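PDB 3FIJ: Lin1909 protein from Listeria innocua, which is of unproven function but binds manganese and may be a gamma-glutamyl-gamma-aminobutyrate hydrolase of the class I glutamine amidotransferase type. Local coordinates for residues I73-Y78 with Q84-Y89; P92-E97 with M118-V123; H154-E159 with M199-E204. All coordinates share one frame; numbering follows the deposited sequence.

Contact 1: I73-Y78 with Q84-Y89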
loop_
_atom_site.group_PDB
_atom_site.type_symbol
_atom_site.label_atom_id
_atom_site.label_comp_id
_atom_site.label_asym_id
_atom_site.label_seq_id
_atom_site.Cartn_x
_atom_site.Cartn_y
_atom_site.Cartn_z
ATOM N N ILE A 73 -26.673 12.160 -3.816
ATOM C CA ILE A 73 -27.475 13.097 -3.053
ATOM C C ILE A 73 -28.178 12.335 -1.935
ATOM O O ILE A 73 -28.639 11.209 -2.147
ATOM C CB ILE A 73 -28.513 13.759 -3.967
ATOM C CG1 ILE A 73 -27.785 14.686 -4.949
ATOM C CG2 ILE A 73 -29.552 14.492 -3.133
ATOM C CD1 ILE A 73 -28.346 14.658 -6.346
ATOM N N THR A 74 -28.263 12.939 -0.749
ATOM C CA THR A 74 -28.892 12.251 0.369
ATOM C C THR A 74 -30.298 11.876 -0.064
ATOM O O THR A 74 -31.058 12.716 -0.552
ATOM C CB THR A 74 -28.933 13.119 1.652
ATOM O OG1 THR A 74 -30.111 13.927 1.655
ATOM C CG2 THR A 74 -27.708 14.009 1.725
ATOM N N PRO A 75 -30.650 10.592 0.092
ATOM C CA PRO A 75 -31.964 10.070 -0.291
ATOM C C PRO A 75 -33.147 10.761 0.379
ATOM O O PRO A 75 -34.192 10.966 -0.240
ATOM C CB PRO A 75 -31.853 8.575 0.042
ATOM C CG PRO A 75 -30.852 8.531 1.163
ATOM C CD PRO A 75 -29.830 9.557 0.753
ATOM N N GLN A 76 -32.965 11.128 1.638
ATOM C CA GLN A 76 -33.996 11.806 2.415
ATOM C C GLN A 76 -34.535 13.012 1.644
ATOM O O GLN A 76 -35.716 13.351 1.754
ATOM C CB GLN A 76 -33.390 12.262 3.736
ATOM C CG GLN A 76 -32.367 11.272 4.294
ATOM C CD GLN A 76 -33.032 10.062 4.884
ATOM O OE1 GLN A 76 -34.216 9.835 4.653
ATOM N NE2 GLN A 76 -32.286 9.276 5.651
ATOM N N LEU A 77 -33.663 13.655 0.865
ATOM C CA LEU A 77 -34.050 14.818 0.073
ATOM C C LEU A 77 -35.134 14.522 -0.957
ATOM O O LEU A 77 -35.841 15.433 -1.391
ATOM C CB LEU A 77 -32.828 15.434 -0.614
ATOM C CG LEU A 77 -32.187 16.612 0.129
ATOM C CD1 LEU A 77 -31.786 16.184 1.513
ATOM C CD2 LEU A 77 -30.986 17.123 -0.642
ATOM N N TYR A 78 -35.266 13.267 -1.373
ATOM C CA TYR A 78 -36.339 12.943 -2.305
ATOM C C TYR A 78 -37.294 11.887 -1.733
ATOM O O TYR A 78 -37.873 11.064 -2.445
ATOM C CB TYR A 78 -35.802 12.580 -3.712
ATOM C CG TYR A 78 -34.689 11.560 -3.807
ATOM C CD1 TYR A 78 -34.967 10.231 -4.100
ATOM C CD2 TYR A 78 -33.355 11.928 -3.630
ATOM C CE1 TYR A 78 -33.953 9.289 -4.217
ATOM C CE2 TYR A 78 -32.326 10.988 -3.741
ATOM C CZ TYR A 78 -32.638 9.668 -4.036
ATOM O OH TYR A 78 -31.648 8.707 -4.143
ATOM N N GLN A 84 -29.415 -0.445 0.393
ATOM C CA GLN A 84 -28.127 -1.070 0.668
ATOM C C GLN A 84 -27.076 -0.698 -0.378
ATOM O O GLN A 84 -25.894 -0.614 -0.059
ATOM C CB GLN A 84 -28.268 -2.599 0.731
ATOM C CG GLN A 84 -29.146 -3.078 1.889
ATOM C CD GLN A 84 -29.186 -4.592 2.037
ATOM O OE1 GLN A 84 -30.252 -5.174 2.250
ATOM N NE2 GLN A 84 -28.027 -5.232 1.938
ATOM N N GLU A 85 -27.494 -0.454 -1.619
ATOM C CA GLU A 85 -26.518 -0.118 -2.647
ATOM C C GLU A 85 -26.309 1.372 -2.941
ATOM O O GLU A 85 -25.726 1.735 -3.967
ATOM C CB GLU A 85 -26.806 -0.895 -3.945
ATOM C CG GLU A 85 -28.260 -1.005 -4.314
ATOM C CD GLU A 85 -29.028 -1.983 -3.444
ATOM O OE1 GLU A 85 -30.182 -1.666 -3.110
ATOM O OE2 GLU A 85 -28.492 -3.062 -3.107
ATOM N N ILE A 86 -26.769 2.235 -2.041
ATOM C CA ILE A 86 -26.563 3.664 -2.223
ATOM C C ILE A 86 -25.111 3.907 -1.793
ATOM O O ILE A 86 -24.547 3.119 -1.026
ATOM C CB ILE A 86 -27.510 4.510 -1.333
ATOM C CG1 ILE A 86 -27.503 5.974 -1.810
ATOM C CG2 ILE A 86 -27.058 4.449 0.131
ATOM C CD1 ILE A 86 -28.534 6.873 -1.115
ATOM N N GLY A 87 -24.498 4.970 -2.301
ATOM C CA GLY A 87 -23.124 5.259 -1.931
ATOM C C GLY A 87 -23.084 6.262 -0.794
ATOM O O GLY A 87 -24.056 6.415 -0.047
ATOM N N ALA A 88 -21.956 6.951 -0.657
ATOM C CA ALA A 88 -21.811 7.965 0.383
ATOM C C ALA A 88 -22.487 9.270 -0.050
ATOM O O ALA A 88 -22.500 9.617 -1.230
ATOM C CB ALA A 88 -20.328 8.216 0.669
ATOM N N TYR A 89 -23.052 9.983 0.914
ATOM C CA TYR A 89 -23.698 11.254 0.649
ATOM C C TYR A 89 -23.345 12.196 1.796
ATOM O O TYR A 89 -22.889 11.750 2.841
ATOM C CB TYR A 89 -25.215 11.067 0.495
ATOM C CG TYR A 89 -25.884 10.187 1.531
ATOM C CD1 TYR A 89 -26.389 10.725 2.716
ATOM C CD2 TYR A 89 -26.043 8.816 1.309
ATOM C CE1 TYR A 89 -27.040 9.920 3.656
ATOM C CE2 TYR A 89 -26.690 8.000 2.239
ATOM C CZ TYR A 89 -27.189 8.556 3.414
ATOM O OH TYR A 89 -27.821 7.747 4.345
#
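Tyr89 lies against Thr74 and Pro75, and its side chain can be followed outward atom by atom. CB starts beside the backbone of Thr74, 3.8 Å from Thr74 N. CG lies beside Thr74 CA, and on one flank of the ring CD1 touches Thr74 CB, which approaches obliquely, and Thr74 CG2, each at 3.7 Å. Over the ring itself sits Pro75: its CD stands 3.7 Å from the centroid of the Tyr89 ring and only 7° off the ring normal, a CH-pi contact centred on the face. The ring is turned into this place by chi1 of 45°, which sets CG between the backbone N and the carbonyl carbon. Tyrosine suits the site by giving proline a flat face while its OH reaches outward.

Ile86 comes to the same proline carbon from another direction. With CG1 and then CD1 fully extended, a slim arm ending in a methyl, its CD1 lies 3.5 Å from Pro75 CD and 3.6 Å from Pro75 CG. Proline suits the spot twice over: it opens the 3-10 turn 75-77, where it needs no N-H, and its CD, bonded to nitrogen, carries slightly polarised C-H groups that favour an aromatic face. The two loop segments are therefore joined by dispersion and CH-pi contacts alone, while Tyr89 OH makes a weak hydrogen bond to Ser153 O of a neighbouring subunit.

Contact 2: P92-E97 with M118-V123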
loop_
_atom_site.group_PDB
_atom_site.type_symbol
_atom_site.label_atom_id
_atom_site.label_comp_id
_atom_site.label_asym_id
_atom_site.label_seq_id
_atom_site.Cartn_x
_atom_site.Cartn_y
_atom_site.Cartn_z
ATOM N N PRO A 92 -25.111 18.372 4.148
ATOM C CA PRO A 92 -24.796 19.804 4.083
ATOM C C PRO A 92 -24.496 20.349 2.680
ATOM O O PRO A 92 -24.858 21.485 2.361
ATOM C CB PRO A 92 -23.618 19.937 5.041
ATOM C CG PRO A 92 -23.917 18.890 6.082
ATOM C CD PRO A 92 -24.327 17.712 5.212
ATOM N N ARG A 93 -23.848 19.553 1.833
ATOM C CA ARG A 93 -23.561 20.033 0.485
ATOM C C ARG A 93 -24.864 20.150 -0.290
ATOM O O ARG A 93 -25.138 21.170 -0.921
ATOM C CB ARG A 93 -22.621 19.089 -0.274
ATOM C CG ARG A 93 -21.873 19.808 -1.409
ATOM C CD ARG A 93 -22.153 19.284 -2.821
ATOM N NE ARG A 93 -21.042 18.477 -3.316
ATOM C CZ ARG A 93 -20.483 18.583 -4.525
ATOM N NH1 ARG A 93 -20.914 19.472 -5.416
ATOM N NH2 ARG A 93 -19.457 17.800 -4.836
ATOM N N ASP A 94 -25.662 19.089 -0.232
ATOM C CA ASP A 94 -26.938 19.032 -0.926
ATOM C C ASP A 94 -27.841 20.189 -0.546
ATOM O O ASP A 94 -28.421 20.839 -1.411
ATOM C CB ASP A 94 -27.620 17.697 -0.636
ATOM C CG ASP A 94 -26.817 16.521 -1.157
ATOM O OD1 ASP A 94 -26.377 16.591 -2.327
ATOM O OD2 ASP A 94 -26.626 15.536 -0.411
ATOM N N SER A 95 -27.943 20.455 0.753
ATOM C CA SER A 95 -28.775 21.554 1.238
ATOM C C SER A 95 -28.291 22.891 0.699
ATOM O O SER A 95 -29.085 23.699 0.211
ATOM C CB SER A 95 -28.760 21.605 2.766
ATOM O OG SER A 95 -29.330 20.430 3.316
ATOM N N TYR A 96 -26.984 23.119 0.803
ATOM C CA TYR A 96 -26.392 24.362 0.334
ATOM C C TYR A 96 -26.601 24.543 -1.165
ATOM O O TYR A 96 -27.029 25.605 -1.612
ATOM C CB TYR A 96 -24.894 24.408 0.659
ATOM C CG TYR A 96 -24.273 25.746 0.333
ATOM C CD1 TYR A 96 -24.789 26.925 0.885
ATOM C CD2 TYR A 96 -23.180 25.841 -0.537
ATOM C CE1 TYR A 96 -24.230 28.173 0.579
ATOM C CE2 TYR A 96 -22.610 27.082 -0.857
ATOM C CZ TYR A 96 -23.139 28.243 -0.296
ATOM O OH TYR A 96 -22.588 29.470 -0.591
ATOM N N GLU A 97 -26.304 23.506 -1.943
ATOM C CA GLU A 97 -26.484 23.594 -3.386
ATOM C C GLU A 97 -27.960 23.809 -3.724
ATOM O O GLU A 97 -28.284 24.605 -4.606
ATOM C CB GLU A 97 -25.939 22.339 -4.079
ATOM C CG GLU A 97 -24.443 22.178 -3.900
ATOM C CD GLU A 97 -23.823 21.182 -4.855
ATOM O OE1 GLU A 97 -24.440 20.143 -5.132
ATOM O OE2 GLU A 97 -22.698 21.429 -5.313
HETATM N N MSE A 118 -26.582 17.737 -12.164
HETATM C CA MSE A 118 -27.842 17.611 -12.888
HETATM C C MSE A 118 -28.859 16.845 -12.034
HETATM O O MSE A 118 -30.065 17.067 -12.119
HETATM C CB MSE A 118 -27.608 16.868 -14.210
HETATM C CG MSE A 118 -28.852 16.687 -15.073
HETATM SE SE MSE A 118 -28.577 15.367 -16.498
HETATM C CE MSE A 118 -28.923 13.745 -15.444
ATOM N N GLN A 119 -28.362 15.924 -11.217
ATOM C CA GLN A 119 -29.249 15.159 -10.361
ATOM C C GLN A 119 -29.668 15.990 -9.155
ATOM O O GLN A 119 -30.767 15.814 -8.618
ATOM C CB GLN A 119 -28.572 13.865 -9.913
ATOM C CG GLN A 119 -28.302 12.932 -11.072
ATOM C CD GLN A 119 -27.803 11.582 -10.631
ATOM O OE1 GLN A 119 -27.525 10.712 -11.457
ATOM N NE2 GLN A 119 -27.681 11.396 -9.322
ATOM N N LEU A 120 -28.797 16.895 -8.720
ATOM C CA LEU A 120 -29.138 17.737 -7.584
ATOM C C LEU A 120 -30.232 18.729 -8.004
ATOM O O LEU A 120 -31.149 19.026 -7.240
ATOM C CB LEU A 120 -27.910 18.482 -7.068
ATOM C CG LEU A 120 -28.241 19.371 -5.871
ATOM C CD1 LEU A 120 -27.167 19.236 -4.842
ATOM C CD2 LEU A 120 -28.423 20.822 -6.315
ATOM N N VAL A 121 -30.142 19.237 -9.226
ATOM C CA VAL A 121 -31.152 20.160 -9.714
ATOM C C VAL A 121 -32.504 19.425 -9.746
ATOM O O VAL A 121 -33.495 19.897 -9.192
ATOM C CB VAL A 121 -30.768 20.671 -11.117
ATOM C CG1 VAL A 121 -31.942 21.388 -11.781
ATOM C CG2 VAL A 121 -29.584 21.595 -10.999
ATOM N N ASN A 122 -32.531 18.255 -10.373
ATOM C CA ASN A 122 -33.752 17.469 -10.472
ATOM C C ASN A 122 -34.411 17.286 -9.089
ATOM O O ASN A 122 -35.615 17.505 -8.927
ATOM C CB ASN A 122 -33.432 16.114 -11.115
ATOM C CG ASN A 122 -34.683 15.350 -11.521
ATOM O OD1 ASN A 122 -35.031 14.333 -10.912
ATOM N ND2 ASN A 122 -35.368 15.841 -12.554
ATOM N N VAL A 123 -33.615 16.897 -8.096
ATOM C CA VAL A 123 -34.110 16.704 -6.739
ATOM C C VAL A 123 -34.610 18.018 -6.138
ATOM O O VAL A 123 -35.708 18.080 -5.593
ATOM C CB VAL A 123 -32.997 16.128 -5.816
ATOM C CG1 VAL A 123 -33.490 16.074 -4.359
ATOM C CG2 VAL A 123 -32.587 14.734 -6.298
#
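This is a helix-to-helix contact made by a single leucine: Leu120, on helix 116-124, reaches toward helix 91-106 and lies against the stem of Glu97, with Asp94 at its side. Between residues 92-97 and 118-123 the nearest CA atoms are those of Asp94 and Leu120, 7.1 Å apart. Leu120 has CG anti to its own nitrogen, chi1 -180°, which sends CG toward the facing helix. There CD2 approaches Glu97 CB at 3.7 Å; the other methyl, CD1, also lies on the side of Glu97 and Asp94, but its exact position is less certain. A branched aliphatic residue fits because the stem of a glutamate offers it methylenes to pack on, even though the head is charged.

Both acids are buried, and glutamate and aspartate suit these places because their charges are answered. Arg116, in the first turn of helix 116-124, makes salt bridges with Asp94 OD1 and Glu97 OE1, tying the helices by charge as well as by leucine, while Asp94 OD2 accepts the backbone N-H of Thr74. One turn before Glu97 on the same helix, Arg93 turns the edge of its guanidinium to that carboxylate, whose OE2 probably also pairs with Thr10 OG1. The helix pair packs on the central sheet, with Glu97 and Val121 both touching Leu67 of strand 64-67, and Val121 also touching Tyr212 of strand 212-215.

Contact 3: H154-E159 with M199-E204. With MN (manganese (II) ion), chain I.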
loop_
_atom_site.group_PDB
_atom_site.type_symbol
_atom_site.label_atom_id
_atom_site.label_comp_id
_atom_site.label_asym_id
_atom_site.label_seq_id
_atom_site.Cartn_x
_atom_site.Cartn_y
_atom_site.Cartn_z
ATOM N N HIS A 154 -20.236 5.898 -24.076
ATOM C CA HIS A 154 -21.553 5.504 -24.560
ATOM C C HIS A 154 -22.147 6.589 -25.455
ATOM O O HIS A 154 -21.949 7.783 -25.209
ATOM C CB HIS A 154 -22.513 5.140 -23.395
ATOM C CG HIS A 154 -22.689 6.209 -22.348
ATOM N ND1 HIS A 154 -22.771 7.552 -22.646
ATOM C CD2 HIS A 154 -22.901 6.109 -21.010
ATOM C CE1 HIS A 154 -23.029 8.235 -21.539
ATOM N NE2 HIS A 154 -23.114 7.382 -20.535
ATOM N N THR A 155 -22.852 6.167 -26.505
ATOM C CA THR A 155 -23.447 7.113 -27.444
ATOM C C THR A 155 -24.845 7.604 -27.042
ATOM O O THR A 155 -25.702 6.833 -26.630
ATOM C CB THR A 155 -23.464 6.535 -28.909
ATOM O OG1 THR A 155 -24.794 6.574 -29.444
ATOM C CG2 THR A 155 -22.924 5.118 -28.948
ATOM N N ILE A 156 -25.059 8.906 -27.169
ATOM C CA ILE A 156 -26.329 9.510 -26.796
ATOM C C ILE A 156 -27.112 10.093 -27.959
ATOM O O ILE A 156 -26.542 10.693 -28.869
ATOM C CB ILE A 156 -26.110 10.640 -25.781
ATOM C CG1 ILE A 156 -25.134 11.673 -26.365
ATOM C CG2 ILE A 156 -25.596 10.055 -24.479
ATOM C CD1 ILE A 156 -24.868 12.882 -25.479
ATOM N N ASP A 157 -28.429 9.911 -27.911
ATOM C CA ASP A 157 -29.334 10.437 -28.925
ATOM C C ASP A 157 -29.681 11.835 -28.431
ATOM O O ASP A 157 -30.078 12.015 -27.275
ATOM C CB ASP A 157 -30.594 9.580 -29.002
ATOM C CG ASP A 157 -30.293 8.133 -29.313
ATOM O OD1 ASP A 157 -29.871 7.838 -30.448
ATOM O OD2 ASP A 157 -30.471 7.282 -28.419
ATOM N N ILE A 158 -29.528 12.821 -29.302
ATOM C CA ILE A 158 -29.783 14.202 -28.932
ATOM C C ILE A 158 -31.051 14.762 -29.548
ATOM O O ILE A 158 -31.345 14.516 -30.711
ATOM C CB ILE A 158 -28.592 15.086 -29.347
ATOM C CG1 ILE A 158 -27.316 14.561 -28.677
ATOM C CG2 ILE A 158 -28.843 16.532 -28.959
ATOM C CD1 ILE A 158 -26.056 15.326 -29.029
ATOM N N GLU A 159 -31.804 15.511 -28.751
ATOM C CA GLU A 159 -33.032 16.145 -29.214
ATOM C C GLU A 159 -32.596 17.267 -30.162
ATOM O O GLU A 159 -32.044 18.262 -29.717
ATOM C CB GLU A 159 -33.789 16.715 -28.010
ATOM C CG GLU A 159 -35.052 17.461 -28.356
ATOM C CD GLU A 159 -35.961 16.645 -29.242
ATOM O OE1 GLU A 159 -36.243 15.480 -28.874
ATOM O OE2 GLU A 159 -36.388 17.167 -30.299
HETATM N N MSE A 199 -31.639 5.687 -20.415
HETATM C CA MSE A 199 -31.298 6.521 -19.267
HETATM C C MSE A 199 -31.090 7.996 -19.648
HETATM O O MSE A 199 -30.634 8.318 -20.742
HETATM C CB MSE A 199 -30.064 5.952 -18.562
HETATM C CG MSE A 199 -30.291 4.573 -17.962
HETATM SE SE MSE A 199 -31.665 4.547 -16.542
HETATM C CE MSE A 199 -33.175 3.982 -17.600
ATOM N N ILE A 200 -31.443 8.888 -18.731
ATOM C CA ILE A 200 -31.345 10.327 -18.949
ATOM C C ILE A 200 -29.929 10.879 -18.826
ATOM O O ILE A 200 -29.303 10.786 -17.766
ATOM C CB ILE A 200 -32.269 11.068 -17.961
ATOM C CG1 ILE A 200 -33.721 10.727 -18.287
ATOM C CG2 ILE A 200 -32.028 12.569 -18.036
ATOM C CD1 ILE A 200 -34.693 11.025 -17.166
ATOM N N GLU A 201 -29.443 11.475 -19.910
ATOM C CA GLU A 201 -28.090 12.033 -19.965
ATOM C C GLU A 201 -28.034 13.557 -19.991
ATOM O O GLU A 201 -27.012 14.151 -19.631
ATOM C CB GLU A 201 -27.349 11.475 -21.184
ATOM C CG GLU A 201 -26.902 10.016 -21.060
ATOM C CD GLU A 201 -25.764 9.806 -20.057
ATOM O OE1 GLU A 201 -24.810 10.617 -20.034
ATOM O OE2 GLU A 201 -25.810 8.816 -19.295
ATOM N N ALA A 202 -29.123 14.191 -20.412
ATOM C CA ALA A 202 -29.173 15.647 -20.475
ATOM C C ALA A 202 -30.581 16.188 -20.223
ATOM O O ALA A 202 -31.576 15.674 -20.746
ATOM C CB ALA A 202 -28.657 16.132 -21.835
ATOM N N VAL A 203 -30.663 17.243 -19.426
ATOM C CA VAL A 203 -31.944 17.844 -19.111
ATOM C C VAL A 203 -31.859 19.345 -19.326
ATOM O O VAL A 203 -30.841 19.964 -19.013
ATOM C CB VAL A 203 -32.324 17.586 -17.637
ATOM C CG1 VAL A 203 -33.686 18.219 -17.319
ATOM C CG2 VAL A 203 -32.332 16.091 -17.361
ATOM N N GLU A 204 -32.918 19.928 -19.878
ATOM C CA GLU A 204 -32.968 21.368 -20.088
ATOM C C GLU A 204 -34.278 21.890 -19.519
ATOM O O GLU A 204 -35.203 21.126 -19.254
ATOM C CB GLU A 204 -32.838 21.698 -21.576
ATOM C CG GLU A 204 -31.500 21.232 -22.144
ATOM C CD GLU A 204 -31.327 21.495 -23.626
ATOM O OE1 GLU A 204 -30.380 20.926 -24.214
ATOM O OE2 GLU A 204 -32.122 22.267 -24.203
HETATM MN MN MN I . -23.862 7.746 -18.343
HETATM O O HOH W 1 -22.727 9.699 -18.517
#
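His154 and Glu201 meet through a manganese ion. Their side chains come from opposite directions: His154 NE2 binds the metal at 2.3 Å, Glu201 OE2 at 2.4 Å. These two ligand atoms stand 3.3 Å apart without a hydrogen bond, and the imidazole and carboxylate planes are turned 72° against each other. Glu201 reaches the ion by bending at chi2, -70°, leaving OE1 to accept a hydrogen bond of 2.7 Å from a water that is itself a manganese ligand. Both oxygens thus have a task, and the water is held at two points. His143, Ser176 and His178 complete the site; nitrogen and oxygen donors of histidine, glutamate and serine, with the water, make six ligands.

Strands 154-158 and 200-205 belong to one mixed sheet but are not neighbours in it: strand 189-195 runs between them, and Ile156 and Glu201 have CA atoms 7.5 Å apart.

Away from the metal the contact is looser and apolar. Ile156 lays its CG2 on Glu201 CG at 3.7 Å, the branched side chain crossing the glutamate stem at about a right angle. Farther along, side chains turn to other partners: Asp157, partly exposed, pairs with Lys171, while Glu204 turns its carboxylate to the backbone N-H of Leu164.

Overall arrangement
The three contacts follow one another along the chain, each closing before the next opens. Contacts 1 and 2 are neighbours, with centres about 12 Å apart: the loop before helix 91-106 leans on that helix and on helix 116-124, Ile73 CD1 packing 3.3 Å from Leu120 N. Contact 3 lies across the chain's centre from contact 2, about 20 Å between centres, yet they touch where the selenomethionine Met118 packs on strand 200-205. Contacts 1 and 3 do not meet, their nearest atoms being about 12 Å apart. Helix 116-124 thus connects the loop region to strand 200-205, which carries the manganese ligand Glu201, all within one Peptidase C26 domain.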